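Local coordinates for protein digeranylgeranylglycerophospholipid reductase (Sulfolobus acidocaldarius, PDB 4OPC) that reduces the double bonds of the geranylgeranyl chains of archaeal membrane lipids, using bound FAD, to give saturated phytanyl lipids, at residues 413-424 / 437-448. Sequence-based numbering, arbitrary orientation.
Sequences VAESMKKIKELY and WRREVDNVLTEF
W437 lays the edge of its six-membered ring on Y424: CZ2 stands over the centre of the tyrosine ring, and planes at 69° with centroids 4.9 Å apart identify a T-shaped stack. With CG anti to the backbone N (chi1 174°), the indole also turns its N-H to the backbone of helix 410-425, where W437 NE1 donates to L423 O at 2.9 Å. That bond is nearly straight and lies in the indole plane, but meets the oxygen from above the carbonyl plane. Replacing Y424 by an alanine is likely to open a gap under the indole edge and leave W437 held across this contact mainly by its N-H bond. L423 is a knob in the hole formed by W437, E440, V441 and V444, its CD1 3.8 Å from V444 CG2. Deeper in, I420 CD1 meets L445 CD2 at 4.0 Å; at the far end of the contact V413 CG2 approaches the edge of the F448 ring. The solvent side is looser: the extended K419 passes V444 with its CE 3.9 Å from CG2, while K419 NZ and E447 OE1 stay 5.5 Å apart, linked only weakly through a water. The axes, antiparallel at 171° and 10.4 Å apart, define a C-terminal helical hairpin that packs on helix 332-357 through V413, Y424 and L445, with A414 against helix 388-397.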
ATOM      1  N   VAL A 413     -16.779  17.021  -0.939  1.00 16.80           N
ATOM      2  CA  VAL A 413     -15.753  16.004  -0.824  1.00 16.98           C
ATOM      3  C   VAL A 413     -14.879  16.305   0.393  1.00 16.31           C
ATOM      4  O   VAL A 413     -14.611  15.414   1.208  1.00 16.94           O
ATOM      5  CB  VAL A 413     -14.903  15.941  -2.096  1.00 16.31           C
ATOM      6  CG1 VAL A 413     -13.737  15.011  -1.898  1.00 17.09           C
ATOM      7  CG2 VAL A 413     -15.753  15.458  -3.257  1.00 19.05           C
ATOM      8  N   ALA A 414     -14.463  17.559   0.528  1.00 18.05           N
ATOM      9  CA  ALA A 414     -13.662  17.972   1.679  1.00 18.85           C
ATOM     10  C   ALA A 414     -14.389  17.735   3.001  1.00 23.81           C
ATOM     11  O   ALA A 414     -13.770  17.335   3.991  1.00 22.13           O
ATOM     12  CB  ALA A 414     -13.242  19.425   1.544  1.00 22.18           C
ATOM     13  N   GLU A 415     -15.700  17.958   3.005  1.00 22.16           N
ATOM     14  CA  GLU A 415     -16.514  17.733   4.194  1.00 23.19           C
ATOM     15  C   GLU A 415     -16.542  16.253   4.552  1.00 22.61           C
ATOM     16  O   GLU A 415     -16.404  15.892   5.720  1.00 24.61           O
ATOM     17  CB  GLU A 415     -17.936  18.266   3.985  1.00 25.87           C
ATOM     18  CG  GLU A 415     -18.023  19.787   3.947  1.00 34.01           C
ATOM     19  CD  GLU A 415     -19.344  20.296   3.391  1.00 56.93           C
ATOM     20  OE1 GLU A 415     -20.173  19.472   2.947  1.00 39.81           O
ATOM     21  OE2 GLU A 415     -19.549  21.527   3.394  1.00 47.60           O
ATOM     22  N   SER A 416     -16.728  15.397   3.550  1.00 19.70           N
ATOM     23  CA  SER A 416     -16.755  13.956   3.791  1.00 20.16           C
ATOM     24  C   SER A 416     -15.392  13.450   4.262  1.00 19.36           C
ATOM     25  O   SER A 416     -15.316  12.576   5.133  1.00 19.67           O
ATOM     26  CB  SER A 416     -17.198  13.195   2.536  1.00 22.44           C
ATOM     27  OG  SER A 416     -18.572  13.434   2.274  1.00 25.64           O
ATOM     28  N   MET A 417     -14.315  13.983   3.683  1.00 17.57           N
ATOM     29  CA  MET A 417     -12.965  13.649   4.138  1.00 16.75           C
ATOM     30  C   MET A 417     -12.748  13.974   5.608  1.00 21.04           C
ATOM     31  O   MET A 417     -12.242  13.144   6.364  1.00 21.92           O
ATOM     32  CB  MET A 417     -11.904  14.344   3.282  1.00 17.21           C
ATOM     33  CG  MET A 417     -11.866  13.854   1.831  1.00 17.01           C
ATOM     34  SD  MET A 417     -10.810  14.843   0.757  1.00 17.01           S
ATOM     35  CE  MET A 417      -9.202  14.586   1.496  1.00 19.30           C
ATOM     36  N   LYS A 418     -13.126  15.179   6.008  1.00 21.09           N
ATOM     37  CA  LYS A 418     -13.001  15.593   7.395  1.00 21.99           C
ATOM     38  C   LYS A 418     -13.819  14.679   8.301  1.00 29.03           C
ATOM     39  O   LYS A 418     -13.349  14.260   9.358  1.00 27.76           O
ATOM     40  CB  LYS A 418     -13.454  17.052   7.542  1.00 23.10           C
ATOM     41  CG  LYS A 418     -13.417  17.594   8.963  1.00 34.61           C
ATOM     42  CD  LYS A 418     -13.705  19.093   8.970  1.00 49.81           C
ATOM     43  CE  LYS A 418     -13.867  19.625  10.387  1.00 55.76           C
ATOM     44  NZ  LYS A 418     -12.723  19.236  11.259  1.00 61.17           N
ATOM     45  N   LYS A 419     -15.031  14.345   7.865  1.00 20.03           N
ATOM     46  CA  LYS A 419     -15.922  13.490   8.639  1.00 23.47           C
ATOM     47  C   LYS A 419     -15.341  12.094   8.863  1.00 19.41           C
ATOM     48  O   LYS A 419     -15.356  11.574   9.982  1.00 21.95           O
ATOM     49  CB  LYS A 419     -17.286  13.372   7.958  1.00 28.49           C
ATOM     50  CG  LYS A 419     -18.237  12.451   8.697  1.00 34.84           C
ATOM     51  CD  LYS A 419     -19.688  12.732   8.364  1.00 41.18           C
ATOM     52  CE  LYS A 419     -20.611  11.956   9.299  1.00 43.63           C
ATOM     53  NZ  LYS A 419     -22.049  12.216   9.019  1.00 56.16           N
ATOM     54  N   ILE A 420     -14.841  11.473   7.804  1.00 17.03           N
ATOM     55  CA  ILE A 420     -14.269  10.147   7.963  1.00 16.78           C
ATOM     56  C   ILE A 420     -12.971  10.210   8.779  1.00 20.86           C
ATOM     57  O   ILE A 420     -12.717   9.330   9.599  1.00 19.01           O
ATOM     58  CB  ILE A 420     -14.127   9.407   6.610  1.00 16.65           C
ATOM     59  CG1 ILE A 420     -14.085   7.892   6.823  1.00 19.68           C
ATOM     60  CG2 ILE A 420     -12.916   9.899   5.835  1.00 20.10           C
ATOM     61  CD1 ILE A 420     -14.100   7.099   5.527  1.00 20.85           C
ATOM     62  N   LYS A 421     -12.186  11.271   8.609  1.00 19.28           N
ATOM     63  CA  LYS A 421     -10.941  11.394   9.365  1.00 24.09           C
ATOM     64  C   LYS A 421     -11.246  11.441  10.857  1.00 26.66           C
ATOM     65  O   LYS A 421     -10.586  10.767  11.655  1.00 26.22           O
ATOM     66  CB  LYS A 421     -10.146  12.630   8.949  1.00 26.20           C
ATOM     67  CG  LYS A 421      -8.724  12.655   9.505  1.00 38.48           C
ATOM     68  CD  LYS A 421      -7.690  12.544   8.400  1.00 50.33           C
ATOM     69  CE  LYS A 421      -6.287  12.768   8.926  1.00 54.39           C
ATOM     70  NZ  LYS A 421      -6.107  14.143   9.456  1.00 49.96           N
ATOM     71  N   GLU A 422     -12.271  12.209  11.216  1.00 22.92           N
ATOM     72  CA  GLU A 422     -12.720  12.314  12.601  1.00 26.38           C
ATOM     73  C   GLU A 422     -13.199  10.974  13.167  1.00 26.26           C
ATOM     74  O   GLU A 422     -12.926  10.662  14.322  1.00 24.10           O
ATOM     75  CB  GLU A 422     -13.806  13.383  12.738  1.00 31.39           C
ATOM     76  CG  GLU A 422     -13.293  14.793  12.516  1.00 38.41           C
ATOM     77  CD  GLU A 422     -14.397  15.833  12.550  1.00 66.37           C
ATOM     78  OE1 GLU A 422     -15.581  15.446  12.652  1.00 67.78           O
ATOM     79  OE2 GLU A 422     -14.079  17.040  12.473  1.00 68.38           O
ATOM     80  N   LEU A 423     -13.919  10.195  12.364  1.00 21.02           N
ATOM     81  CA  LEU A 423     -14.330   8.866  12.794  1.00 20.25           C
ATOM     82  C   LEU A 423     -13.105   8.017  13.104  1.00 18.06           C
ATOM     83  O   LEU A 423     -13.090   7.276  14.086  1.00 19.51           O
ATOM     84  CB  LEU A 423     -15.180   8.162  11.733  1.00 21.40           C
ATOM     85  CG  LEU A 423     -16.684   8.423  11.771  1.00 28.95           C
ATOM     86  CD1 LEU A 423     -17.351   7.779  10.575  1.00 27.36           C
ATOM     87  CD2 LEU A 423     -17.274   7.880  13.064  1.00 35.06           C
ATOM     88  N   TYR A 424     -12.085   8.110  12.253  1.00 17.27           N
ATOM     89  CA  TYR A 424     -10.863   7.345  12.481  1.00 16.10           C
ATOM     90  C   TYR A 424     -10.043   7.849  13.660  1.00 21.35           C
ATOM     91  O   TYR A 424      -9.413   7.046  14.353  1.00 23.09           O
ATOM     92  CB  TYR A 424     -10.027   7.238  11.197  1.00 16.99           C
ATOM     93  CG  TYR A 424     -10.518   6.125  10.322  1.00 14.74           C
ATOM     94  CD1 TYR A 424     -11.739   6.225   9.654  1.00 15.45           C
ATOM     95  CD2 TYR A 424      -9.796   4.944  10.201  1.00 15.90           C
ATOM     96  CE1 TYR A 424     -12.202   5.201   8.869  1.00 13.87           C
ATOM     97  CE2 TYR A 424     -10.252   3.906   9.413  1.00 15.29           C
ATOM     98  CZ  TYR A 424     -11.458   4.038   8.746  1.00 14.28           C
ATOM     99  OH  TYR A 424     -11.918   3.003   7.968  1.00 16.30           O
ATOM    100  N   TRP A 437     -18.941   1.206  15.178  1.00 22.09           N
ATOM    101  CA  TRP A 437     -18.051   2.145  14.505  1.00 21.74           C
ATOM    102  C   TRP A 437     -17.952   1.830  13.012  1.00 19.47           C
ATOM    103  O   TRP A 437     -18.068   2.734  12.170  1.00 20.18           O
ATOM    104  CB  TRP A 437     -16.677   2.116  15.170  1.00 20.81           C
ATOM    105  CG  TRP A 437     -15.631   2.929  14.470  1.00 17.58           C
ATOM    106  CD1 TRP A 437     -15.377   4.264  14.637  1.00 19.11           C
ATOM    107  CD2 TRP A 437     -14.695   2.460  13.501  1.00 16.94           C
ATOM    108  NE1 TRP A 437     -14.328   4.645  13.832  1.00 18.03           N
ATOM    109  CE2 TRP A 437     -13.895   3.559  13.121  1.00 15.57           C
ATOM    110  CE3 TRP A 437     -14.438   1.211  12.932  1.00 16.36           C
ATOM    111  CZ2 TRP A 437     -12.869   3.449  12.182  1.00 16.37           C
ATOM    112  CZ3 TRP A 437     -13.422   1.104  12.000  1.00 17.27           C
ATOM    113  CH2 TRP A 437     -12.651   2.216  11.634  1.00 14.91           C
ATOM    114  N   ARG A 438     -17.754   0.553  12.684  1.00 17.91           N
ATOM    115  CA  ARG A 438     -17.693   0.116  11.295  1.00 19.21           C
ATOM    116  C   ARG A 438     -18.956   0.517  10.523  1.00 20.19           C
ATOM    117  O   ARG A 438     -18.869   0.950   9.369  1.00 20.12           O
ATOM    118  CB  ARG A 438     -17.475  -1.401  11.230  1.00 23.02           C
ATOM    119  CG  ARG A 438     -17.427  -1.989   9.823  1.00 23.57           C
ATOM    120  CD  ARG A 438     -17.162  -3.498   9.878  1.00 22.56           C
ATOM    121  NE  ARG A 438     -18.209  -4.185  10.627  1.00 31.65           N
ATOM    122  CZ  ARG A 438     -17.999  -5.086  11.584  1.00 28.20           C
ATOM    123  NH1 ARG A 438     -16.767  -5.449  11.925  1.00 25.42           N
ATOM    124  NH2 ARG A 438     -19.035  -5.638  12.201  1.00 30.96           N
ATOM    125  N   ARG A 439     -20.120   0.380  11.151  1.00 21.31           N
ATOM    126  CA  ARG A 439     -21.364   0.739  10.486  0.62 22.06           C
ATOM    127  C   ARG A 439     -21.427   2.246  10.220  1.00 25.45           C
ATOM    128  O   ARG A 439     -21.920   2.676   9.181  1.00 23.63           O
ATOM    129  CB  ARG A 439     -22.578   0.239  11.277  0.62 28.65           C
ATOM    130  CG  ARG A 439     -22.680  -1.286  11.302  0.62 42.06           C
ATOM    131  CD  ARG A 439     -23.971  -1.782  11.943  0.62 47.00           C
ATOM    132  NE  ARG A 439     -23.981  -1.616  13.394  0.62 46.69           N
ATOM    133  CZ  ARG A 439     -23.515  -2.517  14.254  0.62 32.96           C
ATOM    134  NH1 ARG A 439     -22.985  -3.649  13.814  0.62 34.99           N
ATOM    135  NH2 ARG A 439     -23.570  -2.282  15.559  0.62 33.75           N
ATOM    136  N   GLU A 440     -20.899   3.042  11.143  1.00 23.22           N
ATOM    137  CA  GLU A 440     -20.809   4.482  10.916  1.00 23.11           C
ATOM    138  C   GLU A 440     -19.934   4.804   9.706  1.00 20.42           C
ATOM    139  O   GLU A 440     -20.286   5.656   8.885  1.00 22.92           O
ATOM    140  CB  GLU A 440     -20.239   5.202  12.138  1.00 25.06           C
ATOM    141  CG  GLU A 440     -21.153   5.282  13.333  1.00 29.74           C
ATOM    142  CD  GLU A 440     -20.568   6.166  14.417  1.00 48.50           C
ATOM    143  OE1 GLU A 440     -19.880   5.634  15.314  1.00 51.50           O
ATOM    144  OE2 GLU A 440     -20.781   7.395  14.357  1.00 45.51           O
ATOM    145  N   VAL A 441     -18.795   4.131   9.597  1.00 19.58           N
ATOM    146  CA  VAL A 441     -17.885   4.379   8.486  1.00 17.63           C
ATOM    147  C   VAL A 441     -18.528   3.957   7.170  1.00 19.16           C
ATOM    148  O   VAL A 441     -18.501   4.705   6.185  1.00 18.50           O
ATOM    149  CB  VAL A 441     -16.541   3.638   8.673  1.00 17.21           C
ATOM    150  CG1 VAL A 441     -15.663   3.831   7.441  1.00 16.69           C
ATOM    151  CG2 VAL A 441     -15.833   4.141   9.925  1.00 20.43           C
ATOM    152  N   ASP A 442     -19.125   2.768   7.166  1.00 19.10           N
ATOM    153  CA  ASP A 442     -19.828   2.265   5.989  1.00 19.93           C
ATOM    154  C   ASP A 442     -20.912   3.236   5.542  1.00 22.54           C
ATOM    155  O   ASP A 442     -21.071   3.481   4.346  1.00 21.92           O
ATOM    156  CB  ASP A 442     -20.435   0.883   6.254  1.00 19.99           C
ATOM    157  CG  ASP A 442     -19.388  -0.227   6.258  1.00 25.65           C
ATOM    158  OD1 ASP A 442     -18.318  -0.047   5.642  1.00 26.49           O
ATOM    159  OD2 ASP A 442     -19.652  -1.288   6.858  1.00 32.50           O
ATOM    160  N   ASN A 443     -21.650   3.798   6.496  1.00 21.39           N
ATOM    161  CA  ASN A 443     -22.686   4.768   6.147  1.00 25.62           C
ATOM    162  C   ASN A 443     -22.125   6.025   5.478  1.00 22.07           C
ATOM    163  O   ASN A 443     -22.694   6.523   4.504  1.00 24.43           O
ATOM    164  CB  ASN A 443     -23.552   5.129   7.362  1.00 25.93           C
ATOM    165  CG  ASN A 443     -24.439   3.984   7.804  1.00 38.74           C
ATOM    166  OD1 ASN A 443     -24.646   3.022   7.063  1.00 43.30           O
ATOM    167  ND2 ASN A 443     -24.977   4.085   9.017  1.00 42.85           N
ATOM    168  N   VAL A 444     -21.007   6.528   5.989  1.00 21.39           N
ATOM    169  CA  VAL A 444     -20.362   7.688   5.383  1.00 21.86           C
ATOM    170  C   VAL A 444     -19.984   7.379   3.937  1.00 20.86           C
ATOM    171  O   VAL A 444     -20.217   8.179   3.031  1.00 19.94           O
ATOM    172  CB  VAL A 444     -19.108   8.119   6.178  1.00 22.70           C
ATOM    173  CG1 VAL A 444     -18.290   9.141   5.394  1.00 24.10           C
ATOM    174  CG2 VAL A 444     -19.500   8.661   7.540  1.00 24.61           C
ATOM    175  N   LEU A 445     -19.417   6.199   3.714  1.00 19.78           N
ATOM    176  CA  LEU A 445     -19.014   5.797   2.372  1.00 19.13           C
ATOM    177  C   LEU A 445     -20.209   5.595   1.437  1.00 19.60           C
ATOM    178  O   LEU A 445     -20.176   6.044   0.292  1.00 20.93           O
ATOM    179  CB  LEU A 445     -18.173   4.524   2.439  1.00 18.16           C
ATOM    180  CG  LEU A 445     -16.833   4.697   3.143  1.00 18.70           C
ATOM    181  CD1 LEU A 445     -16.187   3.348   3.386  1.00 18.98           C
ATOM    182  CD2 LEU A 445     -15.905   5.566   2.320  1.00 22.22           C
ATOM    183  N   THR A 446     -21.252   4.928   1.922  1.00 21.07           N
ATOM    184  CA  THR A 446     -22.470   4.717   1.139  1.00 22.27           C
ATOM    185  C   THR A 446     -23.072   6.048   0.694  1.00 24.76           C
ATOM    186  O   THR A 446     -23.407   6.233  -0.484  1.00 25.26           O
ATOM    187  CB  THR A 446     -23.529   3.928   1.937  1.00 24.08           C
ATOM    188  OG1 THR A 446     -23.014   2.628   2.251  1.00 33.49           O
ATOM    189  CG2 THR A 446     -24.811   3.777   1.126  1.00 32.20           C
ATOM    190  N   GLU A 447     -23.211   6.976   1.634  1.00 25.56           N
ATOM    191  CA  GLU A 447     -23.757   8.293   1.318  1.00 25.06           C
ATOM    192  C   GLU A 447     -22.852   9.049   0.355  1.00 21.69           C
ATOM    193  O   GLU A 447     -23.329   9.729  -0.556  1.00 22.80           O
ATOM    194  CB  GLU A 447     -23.960   9.119   2.587  1.00 27.39           C
ATOM    195  CG  GLU A 447     -24.995   8.575   3.543  1.00 37.39           C
ATOM    196  CD  GLU A 447     -25.127   9.429   4.789  1.00 66.97           C
ATOM    197  OE1 GLU A 447     -25.092  10.674   4.664  1.00 66.27           O
ATOM    198  OE2 GLU A 447     -25.259   8.856   5.893  1.00 68.33           O
ATOM    199  N   PHE A 448     -21.542   8.935   0.542  1.00 20.20           N
ATOM    200  CA  PHE A 448     -20.628   9.621  -0.355  1.00 18.37           C
ATOM    201  C   PHE A 448     -20.705   9.075  -1.778  1.00 23.76           C
ATOM    202  O   PHE A 448     -20.763   9.840  -2.736  1.00 20.13           O
ATOM    203  CB  PHE A 448     -19.185   9.589   0.156  1.00 17.19           C
ATOM    204  CG  PHE A 448     -18.236  10.325  -0.740  1.00 17.53           C
ATOM    205  CD1 PHE A 448     -18.263  11.706  -0.788  1.00 18.66           C
ATOM    206  CD2 PHE A 448     -17.374   9.643  -1.583  1.00 18.95           C
ATOM    207  CE1 PHE A 448     -17.426  12.405  -1.632  1.00 20.95           C
ATOM    208  CE2 PHE A 448     -16.535  10.335  -2.433  1.00 19.97           C
ATOM    209  CZ  PHE A 448     -16.559  11.712  -2.459  1.00 20.54           C
TER
HETATM  210  O   HOH W   1     -22.518  10.921   5.804  1.00 42.25           O